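Local coordinates for protein arabinan endo-1,5-alpha-l-arabinosidase A (PDB 1GYH) that degrades plant cell-wall arabinan by hydrolysing alpha-1,5-linked arabinofuranosyl bonds of the linear polymer, releasing almost exclusively arabinotriose, at residues 258-263 / 274-279; 5-10 / 287-292; 172-177 / 241-246. One frame throughout, in Å; residues are numbered along the deposited sequence.

Contact 1: residues 258-263 / 274-279; sequences VGLGHN and LVLHAY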
loop_
_atom_site.group_PDB
_atom_site.type_symbol
_atom_site.label_atom_id
_atom_site.label_comp_id
_atom_site.label_asym_id
_atom_site.label_seq_id
_atom_site.Cartn_x
_atom_site.Cartn_y
_atom_site.Cartn_z
ATOM N N VAL A 258 -11.240 10.108 -11.874
ATOM C CA VAL A 258 -11.299 11.224 -10.917
ATOM C C VAL A 258 -10.801 10.749 -9.587
ATOM O O VAL A 258 -11.511 10.112 -8.808
ATOM C CB VAL A 258 -12.704 11.850 -10.870
ATOM C CG1 VAL A 258 -12.764 13.026 -9.912
ATOM C CG2 VAL A 258 -13.093 12.319 -12.236
ATOM N N GLY A 259 -9.519 11.000 -9.364
ATOM C CA GLY A 259 -8.793 10.464 -8.242
ATOM C C GLY A 259 -8.157 9.138 -8.545
ATOM O O GLY A 259 -8.774 8.279 -9.193
ATOM N N LEU A 260 -6.929 8.961 -8.060
ATOM C CA LEU A 260 -6.209 7.708 -8.252
ATOM C C LEU A 260 -5.077 7.624 -7.265
ATOM O O LEU A 260 -4.659 8.625 -6.742
ATOM C CB LEU A 260 -5.740 7.571 -9.732
ATOM C CG LEU A 260 -4.889 8.680 -10.393
ATOM C CD1 LEU A 260 -3.506 8.763 -9.888
ATOM C CD2 LEU A 260 -4.867 8.401 -11.927
ATOM N N GLY A 261 -4.600 6.438 -6.930
ATOM C CA GLY A 261 -3.564 6.347 -5.939
ATOM C C GLY A 261 -3.487 5.026 -5.192
ATOM O O GLY A 261 -3.875 3.964 -5.716
ATOM N N HIS A 262 -2.977 5.127 -3.969
ATOM C CA HIS A 262 -2.616 4.010 -3.073
ATOM C C HIS A 262 -1.887 2.916 -3.834
ATOM O O HIS A 262 -2.431 1.835 -4.054
ATOM C CB HIS A 262 -3.806 3.411 -2.283
ATOM C CG HIS A 262 -3.345 2.639 -1.074
ATOM N ND1 HIS A 262 -3.717 2.974 0.214
ATOM C CD2 HIS A 262 -2.434 1.651 -0.952
ATOM C CE1 HIS A 262 -3.098 2.181 1.069
ATOM N NE2 HIS A 262 -2.309 1.371 0.384
ATOM N N ASN A 263 -0.673 3.240 -4.275
ATOM C CA ASN A 263 0.037 2.397 -5.227
ATOM C C ASN A 263 0.985 1.400 -4.618
ATOM O O ASN A 263 1.367 1.482 -3.454
ATOM C CB ASN A 263 0.848 3.273 -6.223
ATOM C CG ASN A 263 2.092 3.799 -5.628
ATOM O OD1 ASN A 263 2.029 4.714 -4.813
ATOM N ND2 ASN A 263 3.261 3.202 -5.985
ATOM N N LEU A 274 4.023 0.239 -12.276
ATOM C CA LEU A 274 3.259 0.961 -11.252
ATOM C C LEU A 274 1.829 0.326 -11.191
ATOM O O LEU A 274 1.196 0.143 -12.227
ATOM C CB LEU A 274 3.144 2.422 -11.668
ATOM C CG LEU A 274 2.458 3.343 -10.626
ATOM C CD1 LEU A 274 3.293 3.559 -9.440
ATOM C CD2 LEU A 274 2.107 4.678 -11.239
ATOM N N VAL A 275 1.351 0.005 -9.986
ATOM C CA VAL A 275 0.065 -0.727 -9.757
ATOM C C VAL A 275 -0.782 0.178 -8.829
ATOM O O VAL A 275 -0.310 0.602 -7.788
ATOM C CB VAL A 275 0.308 -2.107 -9.120
ATOM C CG1 VAL A 275 -0.995 -2.935 -8.929
ATOM C CG2 VAL A 275 1.222 -2.944 -10.008
ATOM N N LEU A 276 -1.993 0.508 -9.236
ATOM C CA LEU A 276 -2.827 1.461 -8.476
ATOM C C LEU A 276 -4.331 1.266 -8.730
ATOM O O LEU A 276 -4.732 0.486 -9.607
ATOM C CB LEU A 276 -2.430 2.905 -8.823
ATOM C CG LEU A 276 -2.522 3.422 -10.267
ATOM C CD1 LEU A 276 -3.969 3.652 -10.675
ATOM C CD2 LEU A 276 -1.806 4.732 -10.399
ATOM N N HIS A 277 -5.165 1.967 -7.948
ATOM C CA HIS A 277 -6.584 2.049 -8.287
ATOM C C HIS A 277 -6.942 3.442 -8.753
ATOM O O HIS A 277 -6.293 4.420 -8.372
ATOM C CB HIS A 277 -7.506 1.574 -7.146
ATOM C CG HIS A 277 -7.590 2.507 -5.975
ATOM N ND1 HIS A 277 -7.021 2.212 -4.753
ATOM C CD2 HIS A 277 -8.202 3.708 -5.826
ATOM C CE1 HIS A 277 -7.279 3.188 -3.899
ATOM N NE2 HIS A 277 -7.975 4.121 -4.527
ATOM N N ALA A 278 -7.971 3.511 -9.580
ATOM C CA ALA A 278 -8.435 4.751 -10.149
ATOM C C ALA A 278 -9.953 4.742 -10.286
ATOM O O ALA A 278 -10.526 3.766 -10.761
ATOM C CB ALA A 278 -7.744 5.001 -11.527
ATOM N N TYR A 279 -10.594 5.871 -9.926
ATOM C CA TYR A 279 -12.067 5.929 -9.897
ATOM C C TYR A 279 -12.674 6.334 -11.252
ATOM O O TYR A 279 -12.470 7.460 -11.725
ATOM C CB TYR A 279 -12.524 6.906 -8.765
ATOM C CG TYR A 279 -11.962 6.594 -7.368
ATOM C CD1 TYR A 279 -12.478 5.539 -6.571
ATOM C CD2 TYR A 279 -10.932 7.342 -6.820
ATOM C CE1 TYR A 279 -11.941 5.253 -5.292
ATOM C CE2 TYR A 279 -10.403 7.050 -5.538
ATOM C CZ TYR A 279 -10.920 6.017 -4.757
ATOM O OH TYR A 279 -10.387 5.727 -3.457
#
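Backbone hydrogen bonds carry the pairing of 258-263 with 274-279. Gly261 and His277 form the regular antiparallel hydrogen-bonded pair: Gly261 N gives to His277 O at 3.0 Å, and His277 N returns a longer bond to Gly261 O at 3.3 Å. Toward the other end, Tyr279 N meets Gly259 O almost straight (3.1 Å, 174° at the hydrogen), while Tyr279 O receives Val258 N at 2.9 Å. Val258 and Gly259 thus share one partner, and a second slip of one residue at His262 brings Asn263 opposite Leu276, so beta bulges interrupt the register on either side of the regular pairs.

The two strands form a beta hairpin, the first half of a four-stranded blade in this five-bladed beta-propeller, with 257-268 as its innermost strand. At the second bulge the His262 ring is turned away from 274-279 and toward Asp9, the probable proton acceptor; His262 itself probably serves the calcium site.

The two aromatic side chains lie close to the glycine carbonyls. Tyr279 sets CD2 3.3 Å from Gly259 O, with Val258 O near the ring plane at its edge. The His277 ring, with CG in the crowded position between N and the carbonyl carbon (chi1 72°), has Gly261 O 3.7 Å above one face, near the rim, and Tyr279 CE2 in plane at its edge. His277 NE2 gives a weak bond to Tyr279 OH at 3.1 Å, and ND1 accepts from Asp9 N, consistent with the proton residing on NE2. Tyr279 OH also bonds His8 NE2, and the His8 ring stacks on His277.

Apolar contact lies on the face bearing Leu260 and Ala278, whose CB atoms meet at 3.7 Å, with Leu276 alongside and Leu222 of strand 221-227 touching Leu276.

Contact 2: residues 5-10 / 287-292; sequences VDVHDP and QKLKIL
Gln287 lays its side chain beside the His8 ring, with CG in the ring plane at the edge and CD 3.8 Å from His8 CD2. The two cross obliquely, amide and imidazole planes 62° apart. The crowded first torsion of Gln287 (chi1 49°, CG between N and the carbonyl carbon) puts CG 3.1 Å from Val7 O, and the bend at chi2 then swings CD and the amide to His8 CD2. Val7 O and Gln287 O are both buried here without a hydrogen-bonding partner in the model; C-H groups offer their nearest compensation, Gln287 CG for the first and Asp6 CA, at 3.2 Å, for Gln287 O. Val7 N is likewise buried with no partner in the model.

A single backbone hydrogen bond joins the segments. Leu289 N points nearly along the carbonyl axis of Val5 O, 3.0 Å away and almost straight at 169°, and Lys288 CA approaches the same oxygen.

In the five-bladed beta-propeller this is where the chain's beginning meets its last blade: 5-10 leads into strand 11-15 of the first blade and crosses strand 286-296. The substrate site probably lies at this junction, since Asp6 and Gln287 probably bind arabinan and Asp9 is probably the proton acceptor.

Past Val7, His8 ND1 donates to Asp9 OD2 at 3.0 Å, the acceptor close to the imidazole plane but the donor well above the carboxylate plane; the ring's NE2 is held by Tyr279. Two donors, His8 ND1 and Thr24 OG1, thus meet OD2, which would restrain the carboxylate and may favour its ionised form. Beyond the polar atoms the contact is apolar. Val7 directs CG2 to Leu289 CB at 3.8 Å, and Pro10 CB touches the Leu289 CD1 branch at 4.2 Å; Leu21 of strand 18-23 packs against all three residues.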
loop_
_atom_site.group_PDB
_atom_site.type_symbol
_atom_site.label_atom_id
_atom_site.label_comp_id
_atom_site.label_asym_id
_atom_site.label_seq_id
_atom_site.Cartn_x
_atom_site.Cartn_y
_atom_site.Cartn_z
ATOM N N VAL A 5 -11.823 -5.340 -13.381
ATOM C CA VAL A 5 -11.775 -5.697 -11.994
ATOM C C VAL A 5 -11.703 -4.505 -11.028
ATOM O O VAL A 5 -10.885 -3.568 -11.159
ATOM C CB VAL A 5 -10.876 -6.940 -11.638
ATOM C CG1 VAL A 5 -10.086 -7.541 -12.767
ATOM C CG2 VAL A 5 -10.137 -6.792 -10.399
ATOM N N ASP A 6 -12.623 -4.520 -10.069
ATOM C CA ASP A 6 -12.658 -3.480 -9.027
ATOM C C ASP A 6 -11.867 -3.876 -7.797
ATOM O O ASP A 6 -12.122 -4.928 -7.170
ATOM C CB ASP A 6 -14.100 -3.082 -8.656
ATOM C CG ASP A 6 -14.923 -4.246 -8.129
ATOM O OD1 ASP A 6 -15.101 -5.240 -8.847
ATOM O OD2 ASP A 6 -15.433 -4.250 -6.995
ATOM N N VAL A 7 -10.872 -3.040 -7.497
ATOM C CA VAL A 7 -9.951 -3.183 -6.369
ATOM C C VAL A 7 -9.700 -1.837 -5.720
ATOM O O VAL A 7 -9.911 -0.777 -6.329
ATOM C CB VAL A 7 -8.563 -3.782 -6.807
ATOM C CG1 VAL A 7 -8.764 -5.059 -7.521
ATOM C CG2 VAL A 7 -7.718 -2.773 -7.674
ATOM N N HIS A 8 -9.221 -1.881 -4.483
ATOM C CA HIS A 8 -8.806 -0.691 -3.740
ATOM C C HIS A 8 -7.511 -1.060 -3.030
ATOM O O HIS A 8 -7.435 -2.100 -2.338
ATOM C CB HIS A 8 -9.906 -0.294 -2.698
ATOM C CG HIS A 8 -10.020 1.179 -2.433
ATOM N ND1 HIS A 8 -9.524 1.763 -1.282
ATOM C CD2 HIS A 8 -10.619 2.185 -3.138
ATOM C CE1 HIS A 8 -9.792 3.063 -1.299
ATOM N NE2 HIS A 8 -10.466 3.344 -2.411
ATOM N N ASP A 9 -6.486 -0.228 -3.191
ATOM C CA ASP A 9 -5.223 -0.371 -2.468
ATOM C C ASP A 9 -4.459 -1.643 -2.911
ATOM O O ASP A 9 -3.995 -2.380 -2.071
ATOM C CB ASP A 9 -5.428 -0.331 -0.922
ATOM C CG ASP A 9 -6.421 0.754 -0.478
ATOM O OD1 ASP A 9 -6.293 1.928 -0.961
ATOM O OD2 ASP A 9 -7.356 0.514 0.335
ATOM N N PRO A 10 -4.287 -1.867 -4.218
ATOM C CA PRO A 10 -3.758 -3.145 -4.729
ATOM C C PRO A 10 -2.265 -3.369 -4.554
ATOM O O PRO A 10 -1.465 -2.430 -4.593
ATOM C CB PRO A 10 -4.105 -3.104 -6.205
ATOM C CG PRO A 10 -3.939 -1.670 -6.535
ATOM C CD PRO A 10 -4.575 -0.930 -5.316
ATOM N N GLN A 287 -13.765 2.252 -8.433
ATOM C CA GLN A 287 -12.324 2.024 -8.460
ATOM C C GLN A 287 -12.005 0.776 -9.320
ATOM O O GLN A 287 -12.604 -0.290 -9.132
ATOM C CB GLN A 287 -11.821 1.805 -7.027
ATOM C CG GLN A 287 -12.644 0.784 -6.223
ATOM C CD GLN A 287 -13.713 1.399 -5.286
ATOM O OE1 GLN A 287 -14.295 2.463 -5.573
ATOM N NE2 GLN A 287 -14.009 0.687 -4.198
ATOM N N LYS A 288 -11.090 0.944 -10.293
ATOM C CA LYS A 288 -10.620 -0.147 -11.121
ATOM C C LYS A 288 -9.096 -0.308 -10.931
ATOM O O LYS A 288 -8.370 0.671 -10.679
ATOM C CB LYS A 288 -10.918 0.152 -12.586
ATOM C CG LYS A 288 -12.364 0.398 -12.949
ATOM C CD LYS A 288 -13.321 -0.690 -12.516
ATOM C CE LYS A 288 -14.746 -0.502 -13.094
ATOM N NZ LYS A 288 -15.202 0.869 -13.054
ATOM N N LEU A 289 -8.634 -1.554 -11.064
ATOM C CA LEU A 289 -7.212 -1.862 -11.187
ATOM C C LEU A 289 -6.586 -1.202 -12.419
ATOM O O LEU A 289 -7.145 -1.254 -13.524
ATOM C CB LEU A 289 -7.015 -3.364 -11.314
ATOM C CG LEU A 289 -5.541 -3.792 -11.524
ATOM C CD1 LEU A 289 -4.717 -3.497 -10.301
ATOM C CD2 LEU A 289 -5.496 -5.235 -11.850
ATOM N N LYS A 290 -5.407 -0.617 -12.226
ATOM C CA LYS A 290 -4.608 -0.105 -13.348
ATOM C C LYS A 290 -3.123 -0.495 -13.128
ATOM O O LYS A 290 -2.595 -0.350 -12.031
ATOM C CB LYS A 290 -4.782 1.399 -13.560
ATOM C CG LYS A 290 -6.111 1.859 -14.002
ATOM C CD LYS A 290 -6.593 1.341 -15.371
ATOM C CE LYS A 290 -8.084 1.551 -15.562
ATOM N NZ LYS A 290 -8.621 1.164 -16.909
ATOM N N ILE A 291 -2.506 -1.070 -14.163
ATOM C CA ILE A 291 -1.063 -1.364 -14.200
ATOM C C ILE A 291 -0.473 -0.543 -15.366
ATOM O O ILE A 291 -0.977 -0.607 -16.499
ATOM C CB ILE A 291 -0.810 -2.866 -14.446
ATOM C CG1 ILE A 291 -1.506 -3.706 -13.378
ATOM C CG2 ILE A 291 0.717 -3.146 -14.500
ATOM C CD1 ILE A 291 -1.333 -5.167 -13.498
ATOM N N LEU A 292 0.523 0.284 -15.059
ATOM C CA LEU A 292 1.158 1.193 -16.011
ATOM C C LEU A 292 2.642 0.876 -16.114
ATOM O O LEU A 292 3.261 0.445 -15.124
ATOM C CB LEU A 292 1.037 2.657 -15.583
ATOM C CG LEU A 292 -0.391 3.265 -15.512
ATOM C CD1 LEU A 292 -0.953 2.906 -14.236
ATOM C CD2 LEU A 292 -0.348 4.809 -15.608
#

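Contact 3: residues 172-177 / 241-246; sequences IAKLER and DMNQGG
The Ile172-Ala173 peptide and the Asn243 carboxamide are the flat groups that meet: Asn243 OD1 stands almost directly above one face of the peptide, 3.0 Å from Ile172 C, an approach consistent with a dipolar contact to the carbonyl carbon. The peptide's oxygen, Ile172 O, accepts from a water at 2.8 Å that also donates to Asp241 OD1. The Asn243 ND2 end is bonded to Ser171 O, which fixes the amide's rotation. Lys174 crosses this amide obliquely, its CG 3.9 Å from Asn243 OD1.

Asp241 shapes the second segment. Its OD1, met from above the carboxylate plane, takes Asn243 N at 2.9 Å in an Asx turn, and its backbone O accepts from both Gln244 N and Gly246 N. Met242 O is likewise gripped twice. Lys174 N reaches Met242 O at 2.9 Å, coming from above the carbonyl plane; Gly245 N is the second donor. Gly245 has a positive phi of 86°, and Leu175 folds its CD2 branch back to 3.6 Å from Gly245 CA, while Ala173 CB meets Met242 CB at 3.8 Å.

Strand 169-173 is the outermost strand of one propeller blade, next to 151-155; the turn precedes 248-251, the outermost strand of the following blade. Ile172 and Met242 both touch Leu205 of strand 202-209, and Ala173 and Leu175 rest on Ile191 of strand 191-199.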
loop_
_atom_site.group_PDB
_atom_site.type_symbol
_atom_site.label_atom_id
_atom_site.label_comp_id
_atom_site.label_asym_id
_atom_site.label_seq_id
_atom_site.Cartn_x
_atom_site.Cartn_y
_atom_site.Cartn_z
ATOM N N ILE A 172 9.659 9.549 7.644
ATOM C CA ILE A 172 10.036 9.610 6.223
ATOM C C ILE A 172 9.247 10.631 5.405
ATOM O O ILE A 172 9.764 11.162 4.433
ATOM C CB ILE A 172 10.065 8.178 5.554
ATOM C CG1 ILE A 172 8.685 7.473 5.583
ATOM C CG2 ILE A 172 11.195 7.325 6.203
ATOM C CD1 ILE A 172 8.576 6.107 4.844
ATOM N N ALA A 173 7.987 10.938 5.784
ATOM C CA ALA A 173 7.241 11.986 5.109
ATOM C C ALA A 173 6.179 12.540 6.054
ATOM O O ALA A 173 5.603 11.784 6.812
ATOM C CB ALA A 173 6.579 11.490 3.851
ATOM N N LYS A 174 5.903 13.832 5.925
ATOM C CA LYS A 174 4.987 14.551 6.834
ATOM C C LYS A 174 4.405 15.762 6.136
ATOM O O LYS A 174 5.057 16.367 5.255
ATOM C CB LYS A 174 5.741 15.054 8.093
ATOM C CG LYS A 174 6.381 14.024 9.022
ATOM C CD LYS A 174 7.022 14.782 10.206
ATOM C CE LYS A 174 8.327 14.279 10.724
ATOM N NZ LYS A 174 8.955 15.269 11.716
ATOM N N LEU A 175 3.176 16.141 6.522
ATOM C CA LEU A 175 2.623 17.444 6.200
ATOM C C LEU A 175 2.236 18.176 7.518
ATOM O O LEU A 175 2.252 17.570 8.590
ATOM C CB LEU A 175 1.429 17.320 5.293
ATOM C CG LEU A 175 1.693 16.733 3.897
ATOM C CD1 LEU A 175 0.389 16.368 3.170
ATOM C CD2 LEU A 175 2.475 17.761 3.092
ATOM N N GLU A 176 1.943 19.475 7.415
ATOM C CA GLU A 176 1.876 20.356 8.596
ATOM C C GLU A 176 0.752 19.890 9.543
ATOM O O GLU A 176 -0.292 19.456 9.084
ATOM C CB GLU A 176 1.648 21.810 8.188
ATOM C CG GLU A 176 1.659 22.835 9.336
ATOM C CD GLU A 176 2.965 22.858 10.101
ATOM O OE1 GLU A 176 3.912 23.538 9.632
ATOM O OE2 GLU A 176 3.055 22.195 11.168
ATOM N N ARG A 177 1.037 19.972 10.839
ATOM C CA ARG A 177 0.087 19.756 11.957
ATOM C C ARG A 177 0.673 20.308 13.244
ATOM O O ARG A 177 1.844 20.048 13.595
ATOM C CB ARG A 177 -0.195 18.256 12.144
ATOM C CG ARG A 177 -1.230 17.949 13.280
ATOM C CD ARG A 177 -1.087 16.564 13.914
ATOM N NE ARG A 177 -2.103 16.263 14.940
ATOM C CZ ARG A 177 -3.245 15.588 14.731
ATOM N NH1 ARG A 177 -3.590 15.148 13.530
ATOM N NH2 ARG A 177 -4.073 15.379 15.744
ATOM N N ASP A 241 12.788 18.044 1.318
ATOM C CA ASP A 241 12.573 16.882 2.185
ATOM C C ASP A 241 11.045 16.606 2.314
ATOM O O ASP A 241 10.264 17.530 2.587
ATOM C CB ASP A 241 13.184 17.167 3.549
ATOM C CG ASP A 241 13.200 15.953 4.494
ATOM O OD1 ASP A 241 12.618 14.867 4.199
ATOM O OD2 ASP A 241 13.808 16.024 5.592
ATOM N N MET A 242 10.639 15.373 2.044
ATOM C CA MET A 242 9.244 14.937 2.230
ATOM C C MET A 242 8.800 15.064 3.719
ATOM O O MET A 242 7.587 15.206 3.974
ATOM C CB MET A 242 9.021 13.516 1.704
ATOM C CG MET A 242 9.229 13.400 0.176
ATOM S SD MET A 242 8.939 11.755 -0.491
ATOM C CE MET A 242 7.120 11.757 -0.636
ATOM N N ASN A 243 9.739 15.049 4.657
ATOM C CA ASN A 243 9.442 15.367 6.093
ATOM C C ASN A 243 8.999 16.798 6.347
ATOM O O ASN A 243 8.518 17.102 7.444
ATOM C CB ASN A 243 10.623 15.060 7.025
ATOM C CG ASN A 243 10.687 13.597 7.418
ATOM O OD1 ASN A 243 9.680 12.870 7.386
ATOM N ND2 ASN A 243 11.859 13.153 7.785
ATOM N N GLN A 244 9.134 17.677 5.347
ATOM C CA GLN A 244 8.630 19.043 5.428
ATOM C C GLN A 244 7.758 19.356 4.234
ATOM O O GLN A 244 7.710 20.479 3.754
ATOM C CB GLN A 244 9.769 20.090 5.648
ATOM C CG GLN A 244 10.561 19.804 6.922
ATOM C CD GLN A 244 11.111 21.000 7.596
ATOM O OE1 GLN A 244 10.410 21.979 7.789
ATOM N NE2 GLN A 244 12.399 20.938 7.963
ATOM N N GLY A 245 7.001 18.376 3.781
ATOM C CA GLY A 245 6.012 18.596 2.756
ATOM C C GLY A 245 6.501 18.505 1.322
ATOM O O GLY A 245 5.756 18.807 0.404
ATOM N N GLY A 246 7.750 18.064 1.127
ATOM C CA GLY A 246 8.222 17.793 -0.235
ATOM C C GLY A 246 7.493 16.642 -0.918
ATOM O O GLY A 246 6.926 15.786 -0.254
HETATM O O HOH W 1 12.410 11.988 4.390
#

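Overall arrangement
From the N terminus, residues 5-10 open the longest loop, which closes only when contact 2 brings in 287-292; the other two contacts nest within it. Contact 3 closes first, returning from 172-177 to 241-246 across 63 residues and tying two consecutive propeller blades at their outer edges. Contact 1 follows in series, a short hairpin closure inside the last blade, and nothing crosses. Contacts 1 and 2 share that blade's sheet, strand 271-280 lying beside 286-296, and their centres are about 7 Å apart. Contact 2 joins the chain's start to this blade, and with contact 1 it borders the probable active site; contact 3 is remote, its centre about 21 Å from that of contact 1.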